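Local atomic coordinates of iron-containing superoxide dismutase B2 (PDB entry 3ESF), a protein that probably destroys superoxide radicals formed inside the cell, converting superoxide and protons to hydrogen peroxide and oxygen at an iron centre. Residues A[72-77]-A[154-159]; A[127-132]-A[138-143]. The protein carries 1 engineered substitution. All blocks are in the same frame, centred on the assembly; numbering follows the deposited sequence.

Contact 1: A[72-77]-A[154-159]. Engineered in segment 154-159: Thr159 (natural residue Ala). With FE (Fe (III) ion), chain E.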
loop_
_atom_site.group_PDB
_atom_site.type_symbol
_atom_site.label_atom_id
_atom_site.label_comp_id
_atom_site.label_asym_id
_atom_site.label_seq_id
_atom_site.Cartn_x
_atom_site.Cartn_y
_atom_site.Cartn_z
ATOM N N GLN A 72 8.752 2.289 10.497
ATOM C CA GLN A 72 8.413 3.366 9.565
ATOM C C GLN A 72 9.120 4.676 9.878
ATOM O O GLN A 72 9.474 5.407 8.965
ATOM C CB GLN A 72 6.911 3.596 9.502
ATOM C CG GLN A 72 6.156 2.475 8.811
ATOM C CD GLN A 72 6.419 2.412 7.327
ATOM O OE1 GLN A 72 7.356 1.764 6.885
ATOM N NE2 GLN A 72 5.580 3.084 6.546
ATOM N N ILE A 73 9.311 4.982 11.161
ATOM C CA ILE A 73 10.093 6.154 11.539
ATOM C C ILE A 73 11.543 6.097 11.001
ATOM O O ILE A 73 12.033 7.047 10.383
ATOM C CB ILE A 73 10.025 6.416 13.077
ATOM C CG1 ILE A 73 8.579 6.808 13.462
ATOM C CG2 ILE A 73 11.039 7.519 13.517
ATOM C CD1 ILE A 73 8.258 6.630 14.936
ATOM N N PHE A 74 12.217 4.991 11.257
ATOM C CA PHE A 74 13.584 4.805 10.776
ATOM C C PHE A 74 13.638 4.779 9.242
ATOM O O PHE A 74 14.510 5.422 8.653
ATOM C CB PHE A 74 14.156 3.529 11.379
ATOM C CG PHE A 74 15.463 3.142 10.833
ATOM C CD1 PHE A 74 16.629 3.387 11.568
ATOM C CD2 PHE A 74 15.562 2.545 9.576
ATOM C CE1 PHE A 74 17.878 3.026 11.055
ATOM C CE2 PHE A 74 16.811 2.203 9.051
ATOM C CZ PHE A 74 17.968 2.425 9.792
ATOM N N ASN A 75 12.700 4.059 8.608
ATOM C CA ASN A 75 12.666 3.920 7.148
ATOM C C ASN A 75 12.522 5.286 6.479
ATOM O O ASN A 75 13.188 5.551 5.508
ATOM C CB ASN A 75 11.528 2.997 6.676
ATOM C CG ASN A 75 11.755 1.541 7.031
ATOM O OD1 ASN A 75 12.853 1.127 7.431
ATOM N ND2 ASN A 75 10.720 0.752 6.887
ATOM N N HIS A 76 11.623 6.130 6.988
ATOM C CA HIS A 76 11.422 7.472 6.428
ATOM C C HIS A 76 12.594 8.392 6.658
ATOM O O HIS A 76 12.938 9.185 5.796
ATOM C CB HIS A 76 10.146 8.101 6.987
ATOM C CG HIS A 76 8.907 7.523 6.392
ATOM N ND1 HIS A 76 8.371 6.325 6.813
ATOM C CD2 HIS A 76 8.156 7.931 5.345
ATOM C CE1 HIS A 76 7.325 6.035 6.063
ATOM N NE2 HIS A 76 7.189 6.980 5.149
ATOM N N ASN A 77 13.191 8.322 7.850
ATOM C CA ASN A 77 14.415 9.077 8.125
ATOM C C ASN A 77 15.480 8.726 7.080
ATOM O O ASN A 77 16.119 9.613 6.484
ATOM C CB ASN A 77 14.966 8.780 9.535
ATOM C CG ASN A 77 14.129 9.414 10.662
ATOM O OD1 ASN A 77 13.295 10.287 10.425
ATOM N ND2 ASN A 77 14.404 9.001 11.899
ATOM N N LEU A 154 22.604 -7.252 7.881
ATOM C CA LEU A 154 22.275 -6.274 6.839
ATOM C C LEU A 154 22.390 -4.833 7.315
ATOM O O LEU A 154 21.813 -4.440 8.337
ATOM C CB LEU A 154 20.875 -6.503 6.248
ATOM C CG LEU A 154 20.533 -7.823 5.548
ATOM C CD1 LEU A 154 19.237 -7.672 4.757
ATOM C CD2 LEU A 154 21.666 -8.335 4.632
ATOM N N LYS A 155 23.148 -4.050 6.553
ATOM C CA LYS A 155 23.389 -2.643 6.837
ATOM C C LYS A 155 22.783 -1.861 5.683
ATOM O O LYS A 155 23.174 -2.050 4.547
ATOM C CB LYS A 155 24.903 -2.389 6.969
ATOM C CG LYS A 155 25.289 -0.915 7.090
ATOM C CD LYS A 155 26.791 -0.751 7.410
ATOM C CE LYS A 155 27.662 -0.824 6.182
ATOM N NZ LYS A 155 29.029 -0.280 6.486
ATOM N N PRO A 156 21.762 -1.035 5.967
ATOM C CA PRO A 156 21.157 -0.286 4.885
ATOM C C PRO A 156 22.101 0.809 4.372
ATOM O O PRO A 156 22.860 1.396 5.142
ATOM C CB PRO A 156 19.890 0.301 5.520
ATOM C CG PRO A 156 20.187 0.379 6.954
ATOM C CD PRO A 156 21.111 -0.763 7.263
ATOM N N ILE A 157 22.036 1.034 3.058
ATOM C CA ILE A 157 22.879 1.999 2.360
ATOM C C ILE A 157 21.959 3.069 1.770
ATOM O O ILE A 157 22.181 4.255 1.950
ATOM C CB ILE A 157 23.718 1.307 1.227
ATOM C CG1 ILE A 157 24.655 0.208 1.781
ATOM C CG2 ILE A 157 24.432 2.343 0.349
ATOM C CD1 ILE A 157 25.612 0.644 2.934
ATOM N N LEU A 158 20.921 2.634 1.062
ATOM C CA LEU A 158 19.944 3.547 0.454
ATOM C C LEU A 158 18.553 2.945 0.516
ATOM O O LEU A 158 18.409 1.729 0.524
ATOM C CB LEU A 158 20.267 3.809 -1.028
ATOM C CG LEU A 158 21.374 4.725 -1.548
ATOM C CD1 LEU A 158 21.582 4.459 -3.010
ATOM C CD2 LEU A 158 21.101 6.218 -1.296
ATOM N N THR A 159 17.527 3.791 0.534
ATOM C CA THR A 159 16.156 3.293 0.340
ATOM C C THR A 159 15.293 4.231 -0.511
ATOM O O THR A 159 15.471 5.457 -0.496
ATOM C CB THR A 159 15.442 2.934 1.707
ATOM O OG1 THR A 159 14.322 2.055 1.476
ATOM C CG2 THR A 159 14.996 4.181 2.445
HETATM FE FE FE E . 6.131 6.820 3.276
HETATM O O HOH W 1 5.967 4.722 3.652
#
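With its CG trans to the backbone N (chi1 172°), Phe74 extends its ring from the helix until CZ stands 4.1 Å from CG of Pro156. The proline meets the ring at its edge, near its plane, and the two side chains cross at about a right angle, an apolar touch of limited area. One residue on, backbone and side chain meet: the engineered Thr159 holds CG2 between its backbone N and carbonyl carbon, where the methyl lies 3.8 Å from O of Asn75. The threonine hydroxyl is hydrogen-bonded to Ala126 O, on the neighbouring strand. No hydrogen bond joins the two segments; between them the contact is van der Waals packing. His76, whose CB points away from the strand, binds the iron through NE2 at 2.2 Å. Its ND1 donates to Gln72 O at 2.6 Å, with that oxygen in the imidazole plane, which, with the iron bond, holds the ring's rotation. Gln72 O also accepts the helical bond from His76 N, the two donors approaching from opposite faces of its plane. His28, Asp161, His165 and a water complete the metal site. Helix 64-81 of the alpha-hairpin domain thus packs against edge strand 154-161 of the C-terminal domain; Phe74 also leans on helix 55-61, while Ile157 and Leu158, both facing Leu128 in a classic beta bulge, touch helix 188-196.

Contact 2: A[127-132]-A[138-143]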
loop_
_atom_site.group_PDB
_atom_site.type_symbol
_atom_site.label_atom_id
_atom_site.label_comp_id
_atom_site.label_asym_id
_atom_site.label_seq_id
_atom_site.Cartn_x
_atom_site.Cartn_y
_atom_site.Cartn_z
ATOM N N TRP A 127 15.621 -1.373 -1.198
ATOM C CA TRP A 127 16.853 -1.025 -0.516
ATOM C C TRP A 127 18.086 -1.432 -1.313
ATOM O O TRP A 127 18.077 -2.419 -2.050
ATOM C CB TRP A 127 16.974 -1.734 0.839
ATOM C CG TRP A 127 15.875 -1.484 1.828
ATOM C CD1 TRP A 127 14.658 -2.141 1.891
ATOM C CD2 TRP A 127 15.880 -0.554 2.917
ATOM N NE1 TRP A 127 13.941 -1.683 2.933
ATOM C CE2 TRP A 127 14.638 -0.698 3.580
ATOM C CE3 TRP A 127 16.824 0.358 3.425
ATOM C CZ2 TRP A 127 14.298 0.050 4.701
ATOM C CZ3 TRP A 127 16.484 1.126 4.541
ATOM C CH2 TRP A 127 15.232 0.969 5.173
ATOM N N LEU A 128 19.154 -0.667 -1.116
ATOM C CA LEU A 128 20.497 -1.174 -1.307
ATOM C C LEU A 128 20.989 -1.467 0.116
ATOM O O LEU A 128 20.876 -0.612 0.988
ATOM C CB LEU A 128 21.384 -0.129 -2.034
ATOM C CG LEU A 128 22.888 -0.419 -2.248
ATOM C CD1 LEU A 128 23.133 -1.756 -2.962
ATOM C CD2 LEU A 128 23.546 0.717 -3.037
ATOM N N VAL A 129 21.482 -2.683 0.351
ATOM C CA VAL A 129 22.046 -3.056 1.642
ATOM C C VAL A 129 23.388 -3.732 1.456
ATOM O O VAL A 129 23.709 -4.232 0.374
ATOM C CB VAL A 129 21.116 -4.013 2.509
ATOM C CG1 VAL A 129 19.742 -3.422 2.753
ATOM C CG2 VAL A 129 21.051 -5.429 1.900
ATOM N N GLN A 130 24.179 -3.738 2.521
ATOM C CA GLN A 130 25.412 -4.505 2.533
ATOM C C GLN A 130 25.275 -5.645 3.532
ATOM O O GLN A 130 24.839 -5.439 4.669
ATOM C CB GLN A 130 26.590 -3.618 2.915
ATOM C CG GLN A 130 27.959 -4.342 2.791
ATOM C CD GLN A 130 29.111 -3.534 3.346
ATOM O OE1 GLN A 130 28.917 -2.663 4.197
ATOM N NE2 GLN A 130 30.320 -3.829 2.882
ATOM N N ASP A 131 25.637 -6.847 3.092
ATOM C CA ASP A 131 25.939 -7.953 4.000
ATOM C C ASP A 131 27.261 -7.686 4.784
ATOM O O ASP A 131 28.351 -7.593 4.212
ATOM C CB ASP A 131 26.036 -9.268 3.208
ATOM C CG ASP A 131 26.157 -10.490 4.110
ATOM O OD1 ASP A 131 27.031 -10.505 4.996
ATOM O OD2 ASP A 131 25.377 -11.446 3.933
ATOM N N THR A 132 27.159 -7.562 6.098
ATOM C CA THR A 132 28.282 -7.156 6.916
ATOM C C THR A 132 29.295 -8.294 7.164
ATOM O O THR A 132 30.398 -8.043 7.617
ATOM C CB THR A 132 27.812 -6.471 8.239
ATOM O OG1 THR A 132 27.162 -7.417 9.091
ATOM C CG2 THR A 132 26.831 -5.348 7.919
ATOM N N LYS A 138 23.746 -5.880 -1.975
ATOM C CA LYS A 138 22.613 -6.490 -2.656
ATOM C C LYS A 138 21.405 -5.551 -2.690
ATOM O O LYS A 138 21.272 -4.671 -1.851
ATOM C CB LYS A 138 22.286 -7.858 -2.043
ATOM C CG LYS A 138 21.752 -7.875 -0.636
ATOM C CD LYS A 138 21.330 -9.320 -0.246
ATOM C CE LYS A 138 20.810 -9.387 1.192
ATOM N NZ LYS A 138 20.080 -10.655 1.536
ATOM N N VAL A 139 20.541 -5.738 -3.682
ATOM C CA VAL A 139 19.210 -5.121 -3.658
ATOM C C VAL A 139 18.291 -5.992 -2.787
ATOM O O VAL A 139 18.355 -7.218 -2.832
ATOM C CB VAL A 139 18.631 -4.976 -5.063
ATOM C CG1 VAL A 139 17.271 -4.316 -4.993
ATOM C CG2 VAL A 139 19.594 -4.170 -5.979
ATOM N N PHE A 140 17.463 -5.341 -1.971
ATOM C CA PHE A 140 16.712 -6.034 -0.945
ATOM C C PHE A 140 15.391 -5.298 -0.780
ATOM O O PHE A 140 15.367 -4.074 -0.701
ATOM C CB PHE A 140 17.528 -6.019 0.351
ATOM C CG PHE A 140 16.873 -6.696 1.518
ATOM C CD1 PHE A 140 16.877 -8.076 1.639
ATOM C CD2 PHE A 140 16.269 -5.931 2.532
ATOM C CE1 PHE A 140 16.284 -8.690 2.728
ATOM C CE2 PHE A 140 15.677 -6.544 3.629
ATOM C CZ PHE A 140 15.680 -7.910 3.736
ATOM N N GLN A 141 14.283 -6.028 -0.804
ATOM C CA GLN A 141 12.981 -5.386 -0.601
ATOM C C GLN A 141 12.442 -5.670 0.812
ATOM O O GLN A 141 12.664 -6.734 1.379
ATOM C CB GLN A 141 11.966 -5.898 -1.641
ATOM C CG GLN A 141 12.347 -5.562 -3.055
ATOM C CD GLN A 141 11.472 -6.255 -4.076
ATOM O OE1 GLN A 141 10.243 -6.113 -4.082
ATOM N NE2 GLN A 141 12.106 -6.997 -4.967
ATOM N N THR A 142 11.708 -4.715 1.365
ATOM C CA THR A 142 10.837 -5.020 2.494
ATOM C C THR A 142 9.404 -4.615 2.149
ATOM O O THR A 142 9.174 -3.710 1.336
ATOM C CB THR A 142 11.294 -4.336 3.785
ATOM O OG1 THR A 142 11.306 -2.911 3.613
ATOM C CG2 THR A 142 12.696 -4.813 4.184
ATOM N N HIS A 143 8.454 -5.271 2.791
ATOM C CA HIS A 143 7.040 -5.069 2.536
ATOM C C HIS A 143 6.447 -4.366 3.759
ATOM O O HIS A 143 6.878 -4.631 4.912
ATOM C CB HIS A 143 6.370 -6.423 2.325
ATOM C CG HIS A 143 4.973 -6.342 1.784
ATOM N ND1 HIS A 143 4.655 -5.641 0.643
ATOM C CD2 HIS A 143 3.823 -6.926 2.200
ATOM C CE1 HIS A 143 3.359 -5.776 0.391
ATOM N NE2 HIS A 143 2.832 -6.549 1.322
#
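Trp127 and Phe140 form a hydrogen-bonded pair in an antiparallel beta hairpin, strands 124-131 and 137-143 of the C-terminal domain. Trp127 N donates to Phe140 O at 2.8 Å, and Phe140 N returns a bond to Trp127 O. Val129 and Lys138 make the second such pair, the Val129 N to Lys138 O bond being nearly straight at 175°. Between them, Leu128 and Val139 are a non-hydrogen-bonded pair, where Val139 CA approaches Trp127 O at 3.3 Å in a CA-H...O contact. On the face carrying Trp127, Val129, Lys138 and Phe140, Val129 CG2 lies 3.6 Å from Lys138 CG and also touches Phe140 CB. Trp127 CD1 comes within 4.2 Å of Phe140 CD2. With chi1 at 60°, the Thr142 hydroxyl sits between the backbone N and carbonyl carbon, and Trp127 NE1 donates to Thr142 OG1 at 3.0 Å, with the oxygen only 4° out of the indole plane. Farther out, Pro148 packs on both Trp127 and Val129, whereas on the other face Leu128 and Val139 rest against helix 106-119. Beyond the hairpin pairs, His143 bonds through NE2 to Asp144 of the second subunit, carrying the end of the strand to the dimer interface. Thr142 is placed by a second partner, its OG1 being hydrogen-bonded to Gly146 O as well as to the indole.

Overall arrangement
The centres of contacts 1 and 2 lie about 10 Å apart, and both use the three-stranded antiparallel sheet of the C-terminal domain, ordered 137-143, 124-131, 154-161. Along the chain, helix 64-81 comes first, then the hairpin, then strand 154-161, so contact 2 is nested within the loop that contact 1 closes. The middle strand links them: Gln130 N and Leu128 O probably hydrogen-bond with Lys155 O and Ile157 N. Trp127 also joins the two, packing against Asn75 OD1 through CZ2 and against Thr159. Contact 1 is thus one place where the alpha-hairpin domain, which supplies His28 and His76 to the iron, meets the sheet of the C-terminal domain, which supplies Asp161 and His165.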